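Local structure of filamentation induced by cAMP protein Fic (Desulfovibrio alaskensis, 4RGL) at residues E47-T52 with A93-M98; L57-N62 with M192-Q197; E99-S104 with L110-L115; L199-R202 with L207-Y210. The protein belongs to the Fic/DOC family, joining a largely helical Fic core to a C-terminal domain of the helix-turn-helix clan. One frame throughout, in Å; residues are numbered along the deposited sequence.

Contact 1. Residues E47-T52 with A93-M98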
loop_
_atom_site.group_PDB
_atom_site.type_symbol
_atom_site.label_atom_id
_atom_site.label_comp_id
_atom_site.label_asym_id
_atom_site.label_seq_id
_atom_site.Cartn_x
_atom_site.Cartn_y
_atom_site.Cartn_z
ATOM N N GLU A 47 4.695 -4.924 -0.840
ATOM C CA GLU A 47 4.448 -4.540 -2.236
ATOM C C GLU A 47 3.352 -3.494 -2.310
ATOM O O GLU A 47 3.520 -2.472 -2.973
ATOM C CB GLU A 47 4.069 -5.767 -3.084
ATOM C CG GLU A 47 5.230 -6.704 -3.379
ATOM C CD GLU A 47 4.865 -7.916 -4.224
ATOM O OE1 GLU A 47 3.819 -7.871 -4.916
ATOM O OE2 GLU A 47 5.651 -8.891 -4.228
ATOM N N ASN A 48 2.248 -3.717 -1.572
ATOM C CA ASN A 48 1.130 -2.780 -1.515
ATOM C C ASN A 48 1.539 -1.487 -0.838
ATOM O O ASN A 48 1.245 -0.404 -1.352
ATOM C CB ASN A 48 -0.048 -3.402 -0.785
ATOM C CG ASN A 48 -0.733 -4.489 -1.566
ATOM O OD1 ASN A 48 -0.555 -4.622 -2.784
ATOM N ND2 ASN A 48 -1.605 -5.225 -0.904
ATOM N N ARG A 49 2.242 -1.590 0.317
ATOM C CA ARG A 49 2.716 -0.420 1.055
ATOM C C ARG A 49 3.635 0.444 0.167
ATOM O O ARG A 49 3.463 1.657 0.118
ATOM C CB ARG A 49 3.447 -0.856 2.341
ATOM C CG ARG A 49 4.010 0.308 3.186
ATOM C CD ARG A 49 2.946 1.347 3.568
ATOM N NE ARG A 49 1.758 0.740 4.188
ATOM C CZ ARG A 49 1.661 0.441 5.481
ATOM N NH1 ARG A 49 2.702 0.604 6.286
ATOM N NH2 ARG A 49 0.545 -0.075 5.964
ATOM N N ILE A 50 4.556 -0.200 -0.598
ATOM C CA ILE A 50 5.456 0.511 -1.510
ATOM C C ILE A 50 4.628 1.234 -2.608
ATOM O O ILE A 50 4.894 2.403 -2.903
ATOM C CB ILE A 50 6.513 -0.457 -2.123
ATOM C CG1 ILE A 50 7.502 -0.955 -1.029
ATOM C CG2 ILE A 50 7.265 0.212 -3.279
ATOM C CD1 ILE A 50 8.569 -2.000 -1.522
ATOM N N ARG A 51 3.573 0.555 -3.150
ATOM C CA ARG A 51 2.672 1.154 -4.148
ATOM C C ARG A 51 1.953 2.379 -3.570
ATOM O O ARG A 51 1.865 3.410 -4.239
ATOM C CB ARG A 51 1.643 0.126 -4.646
ATOM C CG ARG A 51 2.233 -0.947 -5.551
ATOM C CD ARG A 51 1.177 -1.931 -6.001
ATOM N NE ARG A 51 0.147 -1.285 -6.815
ATOM C CZ ARG A 51 -1.033 -1.831 -7.085
ATOM N NH1 ARG A 51 -1.361 -3.010 -6.567
ATOM N NH2 ARG A 51 -1.914 -1.182 -7.834
ATOM N N THR A 52 1.447 2.268 -2.315
ATOM C CA THR A 52 0.790 3.380 -1.613
ATOM C C THR A 52 1.753 4.592 -1.493
ATOM O O THR A 52 1.383 5.716 -1.846
ATOM C CB THR A 52 0.313 2.910 -0.219
ATOM O OG1 THR A 52 -0.784 2.016 -0.382
ATOM C CG2 THR A 52 -0.094 4.072 0.688
ATOM N N ALA A 93 8.741 5.339 6.990
ATOM C CA ALA A 93 8.839 5.395 8.440
ATOM C C ALA A 93 7.496 5.809 9.074
ATOM O O ALA A 93 7.115 5.274 10.122
ATOM C CB ALA A 93 9.929 6.368 8.846
ATOM N N THR A 94 6.761 6.724 8.406
ATOM C CA THR A 94 5.501 7.265 8.918
ATOM C C THR A 94 4.386 6.199 8.866
ATOM O O THR A 94 3.688 5.996 9.861
ATOM C CB THR A 94 5.107 8.522 8.121
ATOM O OG1 THR A 94 6.233 9.394 8.048
ATOM C CG2 THR A 94 3.926 9.254 8.734
ATOM N N TYR A 95 4.226 5.514 7.706
ATOM C CA TYR A 95 3.170 4.499 7.541
ATOM C C TYR A 95 3.396 3.290 8.467
ATOM O O TYR A 95 2.428 2.675 8.912
ATOM C CB TYR A 95 3.080 4.033 6.080
ATOM C CG TYR A 95 2.280 4.965 5.194
ATOM C CD1 TYR A 95 2.876 6.070 4.591
ATOM C CD2 TYR A 95 0.937 4.716 4.916
ATOM C CE1 TYR A 95 2.144 6.933 3.771
ATOM C CE2 TYR A 95 0.199 5.560 4.082
ATOM C CZ TYR A 95 0.803 6.676 3.522
ATOM O OH TYR A 95 0.080 7.526 2.724
ATOM N N GLU A 96 4.668 2.967 8.778
ATOM C CA GLU A 96 4.970 1.826 9.647
ATOM C C GLU A 96 4.617 2.132 11.117
ATOM O O GLU A 96 4.547 1.214 11.929
ATOM C CB GLU A 96 6.453 1.416 9.530
ATOM C CG GLU A 96 6.829 0.836 8.170
ATOM C CD GLU A 96 6.018 -0.371 7.732
ATOM O OE1 GLU A 96 5.986 -1.374 8.482
ATOM O OE2 GLU A 96 5.484 -0.343 6.598
ATOM N N ALA A 97 4.336 3.405 11.437
ATOM C CA ALA A 97 4.036 3.810 12.814
ATOM C C ALA A 97 2.514 4.072 13.028
ATOM O O ALA A 97 2.129 4.644 14.054
ATOM C CB ALA A 97 4.833 5.057 13.171
HETATM N N MSE A 98 1.655 3.580 12.103
HETATM C CA MSE A 98 0.202 3.809 12.186
HETATM C C MSE A 98 -0.415 3.091 13.372
HETATM O O MSE A 98 -1.427 3.552 13.903
HETATM C CB MSE A 98 -0.496 3.365 10.906
HETATM C CG MSE A 98 -0.123 4.196 9.697
HETATM SE SE MSE A 98 -1.214 3.773 8.163
HETATM C CE MSE A 98 -2.608 4.611 8.609
#
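Y95, near the end of helix 82-95, meets R49 and T52 of helix 42-59 in the buried interior of the helical Fic core, where segment 93-98 leaves its helix through a type I beta turn from Y95 to M98. The Y95 side chain is used on two levels. Near its root, CB lies 3.7 Å from R49 CD, and the aromatic carbon CD2 sits over one face of the guanidinium, displaced toward its rim, with ring and guanidinium planes 41° apart. Farther out, Y95 CE2 packs 3.7 Å from the T52 methyl CG2; the hydroxyl OG1 of T52 is turned instead to E214. The ring also rests on L195 of helix 189-202, so it packs on two helices besides its own. E96, next along, is exposed, but its chain bends at chi2 (-57°) and brings the carboxylate back to the first helix, where it forms a salt bridge with R49. R49 reaches both residues by leaving its helix with CG opposite the backbone N and then folding at chi2 and chi3, which shortens its reach and brings the guanidinium beside Y95 CB. Its NH2 donates to the carbonyl of A209, so the two terminal nitrogens serve different partners. The salt bridge itself runs from R49 NH1 to E96 OE2 at 3.0 Å, the carboxylate and guanidinium planes being 46° apart.

Contact 2. Residues L57-N62 with M192-Q197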
loop_
_atom_site.group_PDB
_atom_site.type_symbol
_atom_site.label_atom_id
_atom_site.label_comp_id
_atom_site.label_asym_id
_atom_site.label_seq_id
_atom_site.Cartn_x
_atom_site.Cartn_y
_atom_site.Cartn_z
ATOM N N LEU A 57 3.316 9.922 -3.091
ATOM C CA LEU A 57 4.393 10.882 -3.352
ATOM C C LEU A 57 4.381 11.339 -4.819
ATOM O O LEU A 57 4.677 12.502 -5.098
ATOM C CB LEU A 57 5.767 10.275 -2.996
ATOM C CG LEU A 57 6.064 10.104 -1.493
ATOM C CD1 LEU A 57 7.298 9.291 -1.282
ATOM C CD2 LEU A 57 6.218 11.430 -0.816
ATOM N N ALA A 58 4.008 10.433 -5.754
ATOM C CA ALA A 58 3.940 10.769 -7.187
ATOM C C ALA A 58 2.900 11.854 -7.443
ATOM O O ALA A 58 3.111 12.717 -8.301
ATOM C CB ALA A 58 3.612 9.528 -8.005
ATOM N N ILE A 59 1.779 11.834 -6.674
ATOM C CA ILE A 59 0.715 12.838 -6.800
ATOM C C ILE A 59 1.268 14.226 -6.461
ATOM O O ILE A 59 0.881 15.212 -7.089
ATOM C CB ILE A 59 -0.503 12.478 -5.899
ATOM C CG1 ILE A 59 -1.123 11.118 -6.321
ATOM C CG2 ILE A 59 -1.561 13.603 -5.933
ATOM C CD1 ILE A 59 -2.238 10.582 -5.354
ATOM N N GLU A 60 2.221 14.293 -5.511
ATOM C CA GLU A 60 2.820 15.561 -5.110
ATOM C C GLU A 60 4.134 15.813 -5.897
ATOM O O GLU A 60 5.058 16.456 -5.389
ATOM C CB GLU A 60 3.061 15.597 -3.591
ATOM C CG GLU A 60 1.790 15.374 -2.767
ATOM C CD GLU A 60 0.651 16.361 -3.005
ATOM O OE1 GLU A 60 0.918 17.482 -3.501
ATOM O OE2 GLU A 60 -0.496 16.038 -2.622
ATOM N N ASN A 61 4.182 15.323 -7.157
ATOM C CA ASN A 61 5.233 15.626 -8.133
ATOM C C ASN A 61 6.615 15.019 -7.741
ATOM O O ASN A 61 7.648 15.518 -8.197
ATOM C CB ASN A 61 5.361 17.144 -8.334
ATOM C CG ASN A 61 4.074 17.797 -8.796
ATOM O OD1 ASN A 61 3.291 17.222 -9.573
ATOM N ND2 ASN A 61 3.843 19.027 -8.355
ATOM N N ASN A 62 6.620 13.868 -7.040
ATOM C CA ASN A 62 7.868 13.129 -6.801
ATOM C C ASN A 62 8.164 12.255 -8.023
ATOM O O ASN A 62 7.302 11.482 -8.451
ATOM C CB ASN A 62 7.777 12.292 -5.516
ATOM C CG ASN A 62 9.083 11.662 -5.093
ATOM O OD1 ASN A 62 9.702 10.895 -5.834
ATOM N ND2 ASN A 62 9.450 11.859 -3.838
HETATM N N MSE A 192 -0.604 13.934 4.076
HETATM C CA MSE A 192 -1.248 13.755 5.397
HETATM C C MSE A 192 -2.727 13.394 5.247
HETATM O O MSE A 192 -3.284 12.690 6.098
HETATM C CB MSE A 192 -1.107 15.021 6.253
HETATM C CG MSE A 192 0.295 15.234 6.803
HETATM SE SE MSE A 192 0.886 13.775 7.940
HETATM C CE MSE A 192 -0.390 13.947 9.362
ATOM N N GLY A 193 -3.356 13.903 4.191
ATOM C CA GLY A 193 -4.746 13.595 3.891
ATOM C C GLY A 193 -4.948 12.128 3.583
ATOM O O GLY A 193 -5.765 11.458 4.227
ATOM N N ARG A 194 -4.122 11.585 2.653
ATOM C CA ARG A 194 -4.182 10.173 2.258
ATOM C C ARG A 194 -3.761 9.268 3.403
ATOM O O ARG A 194 -4.335 8.185 3.574
ATOM C CB ARG A 194 -3.301 9.922 1.037
ATOM C CG ARG A 194 -3.725 10.739 -0.145
ATOM C CD ARG A 194 -2.790 10.615 -1.298
ATOM N NE ARG A 194 -2.865 11.803 -2.136
ATOM C CZ ARG A 194 -1.967 12.775 -2.114
ATOM N NH1 ARG A 194 -0.843 12.629 -1.432
ATOM N NH2 ARG A 194 -2.136 13.856 -2.857
ATOM N N LEU A 195 -2.782 9.718 4.219
ATOM C CA LEU A 195 -2.327 8.945 5.364
ATOM C C LEU A 195 -3.441 8.778 6.377
ATOM O O LEU A 195 -3.705 7.658 6.825
ATOM C CB LEU A 195 -1.109 9.612 6.022
ATOM C CG LEU A 195 -0.629 8.967 7.348
ATOM C CD1 LEU A 195 -0.047 7.570 7.109
ATOM C CD2 LEU A 195 0.380 9.841 8.036
ATOM N N TRP A 196 -4.118 9.884 6.733
ATOM C CA TRP A 196 -5.130 9.847 7.774
ATOM C C TRP A 196 -6.390 9.119 7.294
ATOM O O TRP A 196 -7.029 8.433 8.091
ATOM C CB TRP A 196 -5.465 11.255 8.266
ATOM C CG TRP A 196 -5.359 11.392 9.758
ATOM C CD1 TRP A 196 -6.376 11.643 10.630
ATOM C CD2 TRP A 196 -4.217 11.064 10.561
ATOM N NE1 TRP A 196 -5.906 11.620 11.921
ATOM C CE2 TRP A 196 -4.595 11.220 11.911
ATOM C CE3 TRP A 196 -2.894 10.677 10.269
ATOM C CZ2 TRP A 196 -3.698 11.029 12.965
ATOM C CZ3 TRP A 196 -2.019 10.449 11.314
ATOM C CH2 TRP A 196 -2.414 10.640 12.642
ATOM N N GLN A 197 -6.678 9.157 5.976
ATOM C CA GLN A 197 -7.782 8.365 5.439
ATOM C C GLN A 197 -7.489 6.861 5.619
ATOM O O GLN A 197 -8.347 6.123 6.102
ATOM C CB GLN A 197 -8.041 8.695 3.969
ATOM C CG GLN A 197 -9.153 7.836 3.367
ATOM C CD GLN A 197 -9.437 8.177 1.945
ATOM O OE1 GLN A 197 -9.808 9.305 1.617
ATOM N NE2 GLN A 197 -9.442 7.163 1.092
#
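E60 turns at chi1 (-57°) and again at chi2 (-58°), folding its carboxylate over toward helix 189-202, while R194 comes to meet it on a chain extended from CG to NE. The result is a salt bridge with a nearly straight hydrogen bond: R194 NH2 donates to E60 OE2 over 2.7 Å, with 169° at the hydrogen. The acceptor lies close to the guanidinium plane, at its edge. On the acid's side the fit is less flat, since OE2 is approached on its anti side and somewhat out of the carboxylate plane. I59 completes the setting from a different direction: its CB stands 3.7 Å above one face of the guanidinium, offset toward the rim, and its CD1 comes 3.5 Å from R194 NE. An apolar cover on the face and an acid at the edge together limit how the guanidinium can rotate. R194 NH1 is held in addition by S56 OG, one turn earlier on helix 42-59, and the second oxygen of E60, OE1, bonds to an unidentified ligand. The helix that carries I59 ends here in a Schellman motif, with N61 at positive phi and N62 N bonded to L57 O at 3.1 Å. S56, E60 and N61 match the (S/T)xxxE(G/N) inhibitory motif of Fic proteins, and R194 the last arginine of the HxFx(D/E)GNGRxxR signature; their pairing is consistent with the autoinhibited arrangement known in this family.

Contact 3. Residues E99-S104 with L110-L115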
loop_
_atom_site.group_PDB
_atom_site.type_symbol
_atom_site.label_atom_id
_atom_site.label_comp_id
_atom_site.label_asym_id
_atom_site.label_seq_id
_atom_site.Cartn_x
_atom_site.Cartn_y
_atom_site.Cartn_z
ATOM N N GLU A 99 0.170 1.938 13.777
ATOM C CA GLU A 99 -0.343 1.139 14.899
ATOM C C GLU A 99 -0.451 1.994 16.184
ATOM O O GLU A 99 -1.361 1.787 16.987
ATOM C CB GLU A 99 0.568 -0.089 15.144
ATOM C CG GLU A 99 0.014 -1.088 16.165
ATOM C CD GLU A 99 -1.225 -1.856 15.722
ATOM O OE1 GLU A 99 -1.183 -2.474 14.633
ATOM O OE2 GLU A 99 -2.182 -1.949 16.527
ATOM N N ASP A 100 0.441 2.997 16.330
ATOM C CA ASP A 100 0.506 3.845 17.529
ATOM C C ASP A 100 -0.628 4.893 17.579
ATOM O O ASP A 100 -0.901 5.440 18.656
ATOM C CB ASP A 100 1.868 4.585 17.591
ATOM C CG ASP A 100 3.091 3.679 17.536
ATOM O OD1 ASP A 100 2.968 2.484 17.911
ATOM O OD2 ASP A 100 4.191 4.185 17.198
ATOM N N TRP A 101 -1.212 5.254 16.409
ATOM C CA TRP A 101 -2.067 6.433 16.332
ATOM C C TRP A 101 -3.569 6.115 16.299
ATOM O O TRP A 101 -4.012 5.166 15.642
ATOM C CB TRP A 101 -1.717 7.272 15.110
ATOM C CG TRP A 101 -0.265 7.613 15.015
ATOM C CD1 TRP A 101 0.543 8.048 16.023
ATOM C CD2 TRP A 101 0.519 7.672 13.822
ATOM N NE1 TRP A 101 1.811 8.267 15.550
ATOM C CE2 TRP A 101 1.819 8.070 14.194
ATOM C CE3 TRP A 101 0.249 7.421 12.466
ATOM C CZ2 TRP A 101 2.855 8.203 13.266
ATOM C CZ3 TRP A 101 1.281 7.536 11.550
ATOM C CH2 TRP A 101 2.563 7.935 11.949
ATOM N N ASP A 102 -4.348 6.991 16.954
ATOM C CA ASP A 102 -5.792 7.058 16.876
ATOM C C ASP A 102 -6.163 8.308 16.071
ATOM O O ASP A 102 -5.689 9.403 16.389
ATOM C CB ASP A 102 -6.402 7.084 18.304
ATOM C CG ASP A 102 -7.923 7.067 18.352
ATOM O OD1 ASP A 102 -8.551 7.834 17.583
ATOM O OD2 ASP A 102 -8.478 6.410 19.260
ATOM N N ALA A 103 -6.902 8.131 14.966
ATOM C CA ALA A 103 -7.162 9.202 13.991
ATOM C C ALA A 103 -7.798 10.477 14.634
ATOM O O ALA A 103 -7.712 11.559 14.049
ATOM C CB ALA A 103 -8.060 8.688 12.891
ATOM N N SER A 104 -8.420 10.345 15.806
ATOM C CA SER A 104 -9.096 11.478 16.440
ATOM C C SER A 104 -8.157 12.243 17.413
ATOM O O SER A 104 -8.532 13.313 17.909
ATOM C CB SER A 104 -10.339 11.006 17.184
ATOM O OG SER A 104 -10.013 10.051 18.181
ATOM N N LEU A 110 0.025 15.235 14.814
ATOM C CA LEU A 110 1.250 16.027 14.801
ATOM C C LEU A 110 2.479 15.122 14.795
ATOM O O LEU A 110 3.417 15.371 14.037
ATOM C CB LEU A 110 1.288 16.978 16.011
ATOM C CG LEU A 110 0.095 17.947 16.124
ATOM C CD1 LEU A 110 0.169 18.745 17.383
ATOM C CD2 LEU A 110 0.006 18.868 14.906
ATOM N N ALA A 111 2.445 14.027 15.582
ATOM C CA ALA A 111 3.538 13.047 15.610
ATOM C C ALA A 111 3.771 12.432 14.204
ATOM O O ALA A 111 4.924 12.210 13.807
ATOM C CB ALA A 111 3.228 11.951 16.621
ATOM N N ALA A 112 2.678 12.208 13.444
ATOM C CA ALA A 112 2.759 11.674 12.087
ATOM C C ALA A 112 3.397 12.684 11.138
ATOM O O ALA A 112 4.267 12.319 10.340
ATOM C CB ALA A 112 1.371 11.297 11.590
ATOM N N HIS A 113 2.978 13.965 11.231
ATOM C CA HIS A 113 3.522 15.029 10.386
ATOM C C HIS A 113 5.030 15.210 10.644
ATOM O O HIS A 113 5.796 15.439 9.697
ATOM C CB HIS A 113 2.775 16.341 10.624
ATOM C CG HIS A 113 3.237 17.456 9.746
ATOM N ND1 HIS A 113 4.072 18.450 10.223
ATOM C CD2 HIS A 113 3.031 17.655 8.422
ATOM C CE1 HIS A 113 4.312 19.240 9.191
ATOM N NE2 HIS A 113 3.706 18.798 8.084
ATOM N N GLU A 114 5.461 15.040 11.926
ATOM C CA GLU A 114 6.870 15.100 12.307
ATOM C C GLU A 114 7.683 14.011 11.574
ATOM O O GLU A 114 8.687 14.327 10.938
ATOM C CB GLU A 114 7.023 14.962 13.848
ATOM C CG GLU A 114 8.358 14.363 14.316
ATOM C CD GLU A 114 9.619 15.102 13.898
ATOM O OE1 GLU A 114 9.527 16.300 13.544
ATOM O OE2 GLU A 114 10.703 14.481 13.938
ATOM N N LEU A 115 7.230 12.744 11.634
ATOM C CA LEU A 115 7.936 11.635 10.985
ATOM C C LEU A 115 7.992 11.817 9.482
ATOM O O LEU A 115 8.992 11.458 8.856
ATOM C CB LEU A 115 7.260 10.303 11.312
ATOM C CG LEU A 115 7.471 9.780 12.714
ATOM C CD1 LEU A 115 6.565 8.604 12.987
ATOM C CD2 LEU A 115 8.913 9.392 12.935
#
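W101 lays its indole against helix 106-117, and the closest packing is at the six-membered ring, where A112 stands over one face. The A112 CB lies 3.7 Å from the centroid of that ring, 17° off its normal, a CH-pi contact. L115 approaches differently, at the ring edge and near its plane, with CD1 3.7 Å from W101 CZ2. A111, one residue before A112, brushes the pyrrole side more loosely, its CB 4.1 Å from W101 NE1. Face and edge are thus gripped by residues on one flank of a single helix, while T94 and L199 of helices 82-95 and 189-202 also touch the indole and build it into the Fic core. Beyond W101, D102 is exposed, while A103 turns in against I200 of helix 189-202. D102 and S104 form an Asx turn: D102 OD1 takes the S104 backbone N on its anti lone pair at 3.1 Å. The same oxygen also accepts from S104 OG at 2.7 Å, this time from above the carboxylate plane. Two donors on one oxygen hold the exposed D102 carboxylate against its own loop, and D102 N in turn is bonded to D108 OD2.

Contact 4. Residues L199-R202 with L207-Y210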
loop_
_atom_site.group_PDB
_atom_site.type_symbol
_atom_site.label_atom_id
_atom_site.label_comp_id
_atom_site.label_asym_id
_atom_site.label_seq_id
_atom_site.Cartn_x
_atom_site.Cartn_y
_atom_site.Cartn_z
ATOM N N LEU A 199 -5.606 5.681 7.949
ATOM C CA LEU A 199 -5.648 5.437 9.391
ATOM C C LEU A 199 -7.076 5.227 9.856
ATOM O O LEU A 199 -7.347 4.258 10.562
ATOM C CB LEU A 199 -4.991 6.597 10.171
ATOM C CG LEU A 199 -4.832 6.370 11.693
ATOM C CD1 LEU A 199 -3.984 5.125 11.988
ATOM C CD2 LEU A 199 -4.236 7.557 12.345
ATOM N N ILE A 200 -8.012 6.092 9.403
ATOM C CA ILE A 200 -9.433 5.961 9.751
ATOM C C ILE A 200 -9.975 4.583 9.265
ATOM O O ILE A 200 -10.742 3.937 9.986
ATOM C CB ILE A 200 -10.261 7.144 9.163
ATOM C CG1 ILE A 200 -9.770 8.491 9.736
ATOM C CG2 ILE A 200 -11.765 6.951 9.425
ATOM C CD1 ILE A 200 -10.331 9.715 9.044
ATOM N N LEU A 201 -9.494 4.102 8.087
ATOM C CA LEU A 201 -9.931 2.810 7.545
ATOM C C LEU A 201 -9.287 1.631 8.300
ATOM O O LEU A 201 -9.964 0.634 8.550
ATOM C CB LEU A 201 -9.624 2.698 6.043
ATOM C CG LEU A 201 -10.426 3.638 5.115
ATOM C CD1 LEU A 201 -10.093 3.376 3.670
ATOM C CD2 LEU A 201 -11.930 3.488 5.336
ATOM N N ARG A 202 -7.983 1.740 8.675
ATOM C CA ARG A 202 -7.334 0.626 9.376
ATOM C C ARG A 202 -7.766 0.574 10.861
ATOM O O ARG A 202 -7.707 -0.494 11.472
ATOM C CB ARG A 202 -5.806 0.679 9.258
ATOM C CG ARG A 202 -5.144 1.773 10.043
ATOM C CD ARG A 202 -3.713 1.397 10.361
ATOM N NE ARG A 202 -3.641 0.407 11.440
ATOM C CZ ARG A 202 -2.580 -0.356 11.675
ATOM N NH1 ARG A 202 -1.540 -0.332 10.848
ATOM N NH2 ARG A 202 -2.582 -1.209 12.690
ATOM N N LEU A 207 -6.662 -4.530 7.702
ATOM C CA LEU A 207 -6.229 -5.033 6.387
ATOM C C LEU A 207 -6.251 -3.919 5.345
ATOM O O LEU A 207 -5.477 -3.957 4.382
ATOM C CB LEU A 207 -7.125 -6.197 5.928
ATOM C CG LEU A 207 -7.133 -7.438 6.832
ATOM C CD1 LEU A 207 -8.110 -8.474 6.315
ATOM C CD2 LEU A 207 -5.711 -8.048 6.967
ATOM N N LEU A 208 -7.121 -2.904 5.552
ATOM C CA LEU A 208 -7.250 -1.768 4.635
ATOM C C LEU A 208 -5.996 -0.861 4.675
ATOM O O LEU A 208 -5.819 -0.020 3.787
ATOM C CB LEU A 208 -8.504 -0.954 4.967
ATOM C CG LEU A 208 -9.842 -1.674 4.745
ATOM C CD1 LEU A 208 -10.971 -0.894 5.333
ATOM C CD2 LEU A 208 -10.092 -1.933 3.263
ATOM N N ALA A 209 -5.099 -1.077 5.666
ATOM C CA ALA A 209 -3.830 -0.348 5.732
ATOM C C ALA A 209 -2.923 -0.745 4.569
ATOM O O ALA A 209 -1.998 0.002 4.214
ATOM C CB ALA A 209 -3.134 -0.621 7.057
ATOM N N TYR A 210 -3.220 -1.904 3.935
ATOM C CA TYR A 210 -2.437 -2.406 2.813
ATOM C C TYR A 210 -3.258 -2.353 1.506
ATOM O O TYR A 210 -2.954 -3.067 0.554
ATOM C CB TYR A 210 -1.946 -3.834 3.098
ATOM C CG TYR A 210 -1.192 -3.944 4.407
ATOM C CD1 TYR A 210 0.132 -3.519 4.510
ATOM C CD2 TYR A 210 -1.825 -4.392 5.563
ATOM C CE1 TYR A 210 0.812 -3.558 5.728
ATOM C CE2 TYR A 210 -1.152 -4.446 6.784
ATOM C CZ TYR A 210 0.166 -4.023 6.864
ATOM O OH TYR A 210 0.835 -4.082 8.064
#
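This is a short-range, buried and mainly apolar contact, in which the chain doubles back on the last turn of helix 189-202 after a brief connection. L201 and R202 meet L208 and A209, and the backbones come close, R202 CA and A209 CA being 5.1 Å apart. The small A209 side chain is consistent with so close an approach: its CB lies 3.7 Å from R202 CB and 3.9 Å from R202 CD, so the arginine runs its aliphatic part past it. Chi1 of R202 (71°) sets CG between the backbone N and the carbonyl carbon, and a bend at chi3 then directs the guanidinium to a salt bridge with E99. Residues 207-209 of the returning segment are 3-10, with Y210 N bonded to L207 O at 3.1 Å; they lie against the helix that, in Fic proteins, carries the end of the signature motif. On the neighbouring flank L208 CD1 touches L201 twice, at 3.9 Å from the side-chain CB and 3.7 Å from the carbonyl O. L201 also packs on L169 and S172 of helix 168-182, and L208 on I29 of helix 16-32.

From the N terminus, helix 42-59 supplies the first segments of contacts 1 and 2. Contact 1 closes a loop of 40 residues onto the end of helix 82-95; contact 2 spans 129 residues to reach helix 189-202, and the two loops cross. Contact 3 closes a small loop in series after contact 1 and nested within that of contact 2, tying the 99-104 connection to helix 106-117. Contact 4 follows as another short loop, directly beyond the second segment of contact 2. Helix 189-202 binds the set together, lying against both helix 82-95 and the 99-104 loop: L195 packs on T94, and W196 NE1 bonds to A103 O.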